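Local structure of hemerythrin HHE cation binding domain protein (Mycobacterium kansasii, 6TYJ) at residues L16-I30 with L43-I57. The protein binds zinc and iron ions at a histidine- and carboxylate-lined site within a hemerythrin-like helical bundle. Residues are numbered along the deposited sequence; the frame is centred on the assembly and turned at random. Where two conformers were deposited one is given.
Sequences LKEHHVVIKGLGRKI and LFDELLIELDIHFRI. With ZN (zinc ion), chain B; ZN (zinc ion), chain E.
L43 lies against I30 where the antiparallel helices 12-32 and 38-65 of this hemerythrin-like bundle pair, its CB 3.6 Å from I30 CG1. Beside it E46 OE2 holds a peripheral zinc ion at a long 2.5 Å, and a water equally far from the metal accepts a hydrogen bond from K29 NZ. L47 follows, its methyls meeting I23 and I30. The next turn brings E50, a knob among H19, V22, I23 and L26. Bent at chi2 (-50°), its chain presents the anti lone pair of OE1 to H19 NE2 at 2.8 Å, nearly straight and in the imidazole plane, though the carboxylate stands almost perpendicular to that ring; R151 forms a salt bridge to the same oxygen. H54 comes next, its ND1 donating to H19 ND1 over 2.9 Å. I23 CD1 packs over one face of the H54 ring, and NE2 binds the buried zinc ion at 2.1 Å, as does that of H20, whose ND1 is hydrogen-bonded to E119. E58, H114 and E118 complete that site; beyond, I57 packs on L16. The hydrogen-bond chain from H54 through H19 to E50 is consistent with second-shell tuning: it fixes the ligand's rotation and, although R151 shares OE1, may strengthen its donation to zinc.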
loop_
_atom_site.group_PDB
_atom_site.type_symbol
_atom_site.label_atom_id
_atom_site.label_comp_id
_atom_site.label_asym_id
_atom_site.label_seq_id
_atom_site.Cartn_x
_atom_site.Cartn_y
_atom_site.Cartn_z
ATOM N N LEU A 16 8.530 -5.337 -3.396
ATOM C CA LEU A 16 7.097 -5.098 -3.468
ATOM C C LEU A 16 6.317 -6.340 -3.068
ATOM O O LEU A 16 5.313 -6.230 -2.365
ATOM C CB LEU A 16 6.673 -4.649 -4.860
ATOM C CG LEU A 16 7.191 -3.258 -5.231
ATOM C CD1 LEU A 16 6.810 -3.004 -6.654
ATOM C CD2 LEU A 16 6.564 -2.229 -4.303
ATOM N N LYS A 17 6.744 -7.520 -3.519
ATOM C CA LYS A 17 6.007 -8.721 -3.147
ATOM C C LYS A 17 6.085 -8.954 -1.649
ATOM O O LYS A 17 5.079 -9.319 -1.010
ATOM C CB LYS A 17 6.527 -9.928 -3.939
ATOM C CG LYS A 17 6.147 -9.846 -5.411
ATOM C CD LYS A 17 6.812 -10.922 -6.270
ATOM C CE LYS A 17 6.056 -12.212 -6.198
ATOM N NZ LYS A 17 6.843 -13.313 -6.835
ATOM N N GLU A 18 7.264 -8.760 -1.057
ATOM C CA GLU A 18 7.360 -8.956 0.387
ATOM C C GLU A 18 6.499 -7.943 1.127
ATOM O O GLU A 18 5.908 -8.260 2.166
ATOM C CB GLU A 18 8.817 -8.864 0.839
ATOM C CG GLU A 18 9.648 -10.059 0.412
ATOM C CD GLU A 18 11.118 -9.906 0.738
ATOM O OE1 GLU A 18 11.443 -9.194 1.713
ATOM O OE2 GLU A 18 11.949 -10.499 0.014
ATOM N N HIS A 19 6.395 -6.723 0.604
ATOM C CA HIS A 19 5.575 -5.742 1.305
ATOM C C HIS A 19 4.084 -6.012 1.117
ATOM O O HIS A 19 3.293 -5.749 2.037
ATOM C CB HIS A 19 5.938 -4.326 0.856
ATOM C CG HIS A 19 5.555 -3.294 1.873
ATOM N ND1 HIS A 19 4.994 -2.078 1.543
ATOM C CD2 HIS A 19 5.646 -3.314 3.227
ATOM C CE1 HIS A 19 4.761 -1.391 2.644
ATOM N NE2 HIS A 19 5.146 -2.114 3.680
ATOM N N HIS A 20 3.686 -6.567 -0.038
ATOM C CA HIS A 20 2.293 -6.998 -0.204
ATOM C C HIS A 20 1.926 -8.056 0.836
ATOM O O HIS A 20 0.808 -8.042 1.361
ATOM C CB HIS A 20 2.036 -7.557 -1.611
ATOM C CG HIS A 20 1.971 -6.519 -2.699
ATOM N ND1 HIS A 20 2.173 -6.836 -4.028
ATOM C CD2 HIS A 20 1.701 -5.192 -2.665
ATOM C CE1 HIS A 20 2.079 -5.737 -4.761
ATOM N NE2 HIS A 20 1.758 -4.734 -3.964
ATOM N N VAL A 21 2.858 -8.977 1.137
ATOM C CA VAL A 21 2.625 -9.997 2.163
ATOM C C VAL A 21 2.398 -9.354 3.520
ATOM O O VAL A 21 1.506 -9.767 4.284
ATOM C CB VAL A 21 3.802 -10.990 2.214
ATOM C CG1 VAL A 21 3.720 -11.835 3.468
ATOM C CG2 VAL A 21 3.825 -11.851 0.960
ATOM N N VAL A 22 3.211 -8.348 3.851
ATOM C CA VAL A 22 3.054 -7.598 5.095
ATOM C C VAL A 22 1.669 -6.976 5.168
ATOM O O VAL A 22 0.979 -7.069 6.189
ATOM C CB VAL A 22 4.142 -6.512 5.213
ATOM C CG1 VAL A 22 3.735 -5.457 6.261
ATOM C CG2 VAL A 22 5.483 -7.132 5.569
ATOM N N ILE A 23 1.267 -6.301 4.096
ATOM C CA ILE A 23 -0.007 -5.589 4.080
ATOM C C ILE A 23 -1.162 -6.572 4.204
ATOM O O ILE A 23 -2.104 -6.355 4.984
ATOM C CB ILE A 23 -0.104 -4.737 2.804
ATOM C CG1 ILE A 23 0.831 -3.525 2.955
ATOM C CG2 ILE A 23 -1.577 -4.322 2.547
ATOM C CD1 ILE A 23 1.116 -2.834 1.629
ATOM N N LYS A 24 -1.104 -7.670 3.451
ATOM C CA LYS A 24 -2.138 -8.694 3.556
ATOM C C LYS A 24 -2.168 -9.275 4.957
ATOM O O LYS A 24 -3.254 -9.551 5.505
ATOM C CB LYS A 24 -1.889 -9.784 2.508
ATOM C CG LYS A 24 -2.931 -10.893 2.509
ATOM C CD LYS A 24 -2.592 -11.990 1.507
ATOM C CE LYS A 24 -3.561 -13.158 1.645
ATOM N NZ LYS A 24 -3.112 -14.345 0.862
ATOM N N GLY A 25 -0.994 -9.436 5.573
ATOM C CA GLY A 25 -0.950 -9.987 6.919
ATOM C C GLY A 25 -1.606 -9.071 7.933
ATOM O O GLY A 25 -2.350 -9.535 8.811
ATOM N N LEU A 26 -1.346 -7.762 7.825
ATOM C CA LEU A 26 -2.029 -6.804 8.683
ATOM C C LEU A 26 -3.530 -6.848 8.453
ATOM O O LEU A 26 -4.301 -6.785 9.410
ATOM C CB LEU A 26 -1.497 -5.392 8.444
ATOM C CG LEU A 26 -0.177 -5.131 9.168
ATOM C CD1 LEU A 26 0.460 -3.853 8.599
ATOM C CD2 LEU A 26 -0.351 -5.005 10.666
ATOM N N GLY A 27 -3.959 -6.941 7.189
ATOM C CA GLY A 27 -5.385 -7.035 6.894
ATOM C C GLY A 27 -6.036 -8.248 7.537
ATOM O O GLY A 27 -7.169 -8.169 8.014
ATOM N N ARG A 28 -5.334 -9.388 7.546
ATOM C CA ARG A 28 -5.860 -10.587 8.198
ATOM C C ARG A 28 -5.926 -10.401 9.717
ATOM O O ARG A 28 -6.933 -10.757 10.351
ATOM C CB ARG A 28 -4.991 -11.791 7.800
ATOM C CG ARG A 28 -5.329 -13.099 8.485
ATOM C CD ARG A 28 -4.430 -14.240 7.992
ATOM N NE ARG A 28 -3.004 -14.022 8.255
ATOM C CZ ARG A 28 -2.120 -13.562 7.364
ATOM N NH1 ARG A 28 -2.496 -13.255 6.123
ATOM N NH2 ARG A 28 -0.845 -13.412 7.710
ATOM N N LYS A 29 -4.889 -9.796 10.321
ATOM C CA LYS A 29 -4.916 -9.571 11.768
ATOM C C LYS A 29 -6.041 -8.618 12.159
ATOM O O LYS A 29 -6.724 -8.827 13.175
ATOM C CB LYS A 29 -3.569 -9.030 12.259
ATOM C CG LYS A 29 -2.432 -10.005 12.138
ATOM C CD LYS A 29 -1.257 -9.571 12.980
ATOM C CE LYS A 29 -1.581 -9.705 14.458
ATOM N NZ LYS A 29 -0.338 -9.710 15.282
ATOM N N ILE A 30 -6.240 -7.563 11.374
ATOM C CA ILE A 30 -7.358 -6.655 11.614
ATOM C C ILE A 30 -8.671 -7.415 11.575
ATOM O O ILE A 30 -9.483 -7.323 12.504
ATOM C CB ILE A 30 -7.337 -5.505 10.594
ATOM C CG1 ILE A 30 -6.107 -4.656 10.863
ATOM C CG2 ILE A 30 -8.640 -4.686 10.704
ATOM C CD1 ILE A 30 -5.767 -3.742 9.702
ATOM N N LEU A 43 -3.876 -2.040 15.056
ATOM C CA LEU A 43 -3.516 -2.716 13.819
ATOM C C LEU A 43 -3.929 -1.897 12.605
ATOM O O LEU A 43 -3.203 -1.848 11.600
ATOM C CB LEU A 43 -4.181 -4.098 13.802
ATOM C CG LEU A 43 -3.526 -5.182 14.668
ATOM C CD1 LEU A 43 -4.547 -6.337 14.716
ATOM C CD2 LEU A 43 -2.171 -5.663 14.120
ATOM N N PHE A 44 -5.083 -1.230 12.675
ATOM C CA PHE A 44 -5.505 -0.411 11.551
ATOM C C PHE A 44 -4.550 0.765 11.336
ATOM O O PHE A 44 -4.213 1.073 10.190
ATOM C CB PHE A 44 -6.927 0.092 11.757
ATOM C CG PHE A 44 -7.453 0.857 10.587
ATOM C CD1 PHE A 44 -7.643 0.224 9.374
ATOM C CD2 PHE A 44 -7.776 2.212 10.706
ATOM C CE1 PHE A 44 -8.119 0.944 8.262
ATOM C CE2 PHE A 44 -8.278 2.922 9.607
ATOM C CZ PHE A 44 -8.454 2.279 8.398
ATOM N N ASP A 45 -4.111 1.427 12.412
ATOM C CA ASP A 45 -3.082 2.463 12.257
ATOM C C ASP A 45 -1.827 1.897 11.611
ATOM O O ASP A 45 -1.170 2.576 10.795
ATOM C CB ASP A 45 -2.716 3.054 13.607
ATOM C CG ASP A 45 -3.744 4.027 14.138
ATOM O OD1 ASP A 45 -4.660 4.448 13.394
ATOM O OD2 ASP A 45 -3.603 4.381 15.323
ATOM N N GLU A 46 -1.417 0.687 12.022
ATOM C CA GLU A 46 -0.208 0.091 11.440
ATOM C C GLU A 46 -0.388 -0.125 9.951
ATOM O O GLU A 46 0.532 0.141 9.159
ATOM C CB GLU A 46 0.110 -1.238 12.133
ATOM C CG GLU A 46 0.514 -1.072 13.588
ATOM C CD GLU A 46 0.675 -2.401 14.306
ATOM O OE1 GLU A 46 1.382 -3.290 13.787
ATOM O OE2 GLU A 46 0.092 -2.546 15.394
ATOM N N LEU A 47 -1.590 -0.557 9.547
ATOM C CA LEU A 47 -1.891 -0.730 8.125
ATOM C C LEU A 47 -1.822 0.595 7.378
ATOM O O LEU A 47 -1.270 0.657 6.268
ATOM C CB LEU A 47 -3.277 -1.366 7.955
ATOM C CG LEU A 47 -3.768 -1.476 6.497
ATOM C CD1 LEU A 47 -2.800 -2.315 5.641
ATOM C CD2 LEU A 47 -5.171 -2.121 6.473
ATOM N N LEU A 48 -2.352 1.668 7.974
ATOM C CA LEU A 48 -2.312 2.964 7.302
ATOM C C LEU A 48 -0.868 3.390 7.066
ATOM O O LEU A 48 -0.558 3.979 6.021
ATOM C CB LEU A 48 -3.054 4.025 8.121
ATOM C CG LEU A 48 -4.586 3.907 8.250
ATOM C CD1 LEU A 48 -5.148 4.972 9.180
ATOM C CD2 LEU A 48 -5.265 3.928 6.860
ATOM N N ILE A 49 0.014 3.165 8.049
ATOM C CA ILE A 49 1.432 3.512 7.874
ATOM C C ILE A 49 2.025 2.743 6.699
ATOM O O ILE A 49 2.664 3.324 5.799
ATOM C CB ILE A 49 2.203 3.239 9.179
ATOM C CG1 ILE A 49 1.756 4.218 10.277
ATOM C CG2 ILE A 49 3.721 3.257 8.943
ATOM C CD1 ILE A 49 2.244 3.858 11.649
ATOM N N GLU A 50 1.837 1.418 6.685
ATOM C CA GLU A 50 2.420 0.603 5.628
ATOM C C GLU A 50 1.812 0.949 4.280
ATOM O O GLU A 50 2.514 0.961 3.267
ATOM C CB GLU A 50 2.249 -0.900 5.946
ATOM C CG GLU A 50 2.995 -1.320 7.223
ATOM C CD GLU A 50 4.444 -0.875 7.245
ATOM O OE1 GLU A 50 5.182 -1.173 6.284
ATOM O OE2 GLU A 50 4.850 -0.254 8.253
ATOM N N LEU A 51 0.510 1.250 4.246
ATOM C CA LEU A 51 -0.133 1.611 2.986
ATOM C C LEU A 51 0.429 2.920 2.446
ATOM O O LEU A 51 0.743 3.019 1.257
ATOM C CB LEU A 51 -1.651 1.709 3.171
ATOM C CG LEU A 51 -2.496 2.167 1.977
ATOM C CD1 LEU A 51 -2.126 1.395 0.718
ATOM C CD2 LEU A 51 -3.998 2.033 2.268
ATOM N N ASP A 52 0.530 3.936 3.308
ATOM C CA ASP A 52 1.142 5.219 2.940
ATOM C C ASP A 52 2.481 5.010 2.260
ATOM O O ASP A 52 2.718 5.510 1.147
ATOM C CB ASP A 52 1.304 6.072 4.205
ATOM C CG ASP A 52 1.941 7.423 3.950
ATOM O OD1 ASP A 52 1.851 7.934 2.827
ATOM O OD2 ASP A 52 2.533 7.972 4.891
ATOM N N ILE A 53 3.371 4.257 2.897
ATOM C CA ILE A 53 4.714 4.166 2.333
ATOM C C ILE A 53 4.741 3.272 1.101
ATOM O O ILE A 53 5.584 3.468 0.200
ATOM C CB ILE A 53 5.727 3.722 3.391
ATOM C CG1 ILE A 53 5.560 2.272 3.772
ATOM C CG2 ILE A 53 5.598 4.583 4.647
ATOM C CD1 ILE A 53 6.391 1.950 5.050
ATOM N N HIS A 54 3.818 2.311 1.020
ATOM C CA HIS A 54 3.763 1.421 -0.125
ATOM C C HIS A 54 3.400 2.165 -1.398
ATOM O O HIS A 54 4.091 2.030 -2.427
ATOM C CB HIS A 54 2.734 0.334 0.138
ATOM C CG HIS A 54 2.719 -0.722 -0.909
ATOM N ND1 HIS A 54 3.635 -1.741 -0.940
ATOM C CD2 HIS A 54 1.889 -0.923 -1.959
ATOM C CE1 HIS A 54 3.375 -2.536 -1.966
ATOM N NE2 HIS A 54 2.326 -2.050 -2.602
ATOM N N PHE A 55 2.324 2.964 -1.348
ATOM C CA PHE A 55 1.932 3.720 -2.532
ATOM C C PHE A 55 3.002 4.728 -2.908
ATOM O O PHE A 55 3.201 4.985 -4.098
ATOM C CB PHE A 55 0.580 4.409 -2.328
ATOM C CG PHE A 55 -0.592 3.477 -2.476
ATOM C CD1 PHE A 55 -0.394 2.112 -2.624
ATOM C CD2 PHE A 55 -1.883 3.978 -2.502
ATOM C CE1 PHE A 55 -1.478 1.236 -2.766
ATOM C CE2 PHE A 55 -2.960 3.124 -2.642
ATOM C CZ PHE A 55 -2.755 1.748 -2.780
ATOM N N ARG A 56 3.706 5.293 -1.921
ATOM C CA ARG A 56 4.751 6.272 -2.242
ATOM C C ARG A 56 5.933 5.615 -2.934
ATOM O O ARG A 56 6.469 6.178 -3.907
ATOM C CB ARG A 56 5.211 6.986 -0.977
ATOM C CG ARG A 56 4.235 8.021 -0.466
ATOM C CD ARG A 56 4.843 8.817 0.669
ATOM N NE ARG A 56 3.812 9.560 1.373
ATOM C CZ ARG A 56 3.521 10.830 1.133
ATOM N NH1 ARG A 56 4.195 11.499 0.211
ATOM N NH2 ARG A 56 2.569 11.432 1.828
ATOM N N ILE A 57 6.399 4.459 -2.434
ATOM C CA ILE A 57 7.519 3.860 -3.151
ATOM C C ILE A 57 7.089 3.406 -4.536
ATOM O O ILE A 57 7.901 3.510 -5.481
ATOM C CB ILE A 57 8.222 2.727 -2.373
ATOM C CG1 ILE A 57 7.359 1.479 -2.232
ATOM C CG2 ILE A 57 8.717 3.223 -1.010
ATOM C CD1 ILE A 57 8.156 0.326 -1.647
HETATM ZN ZN ZN B . 1.652 -2.705 -4.485
HETATM ZN ZN ZN E . 0.567 -4.913 16.174
HETATM O O HOH W 1 0.631 -7.387 16.375
#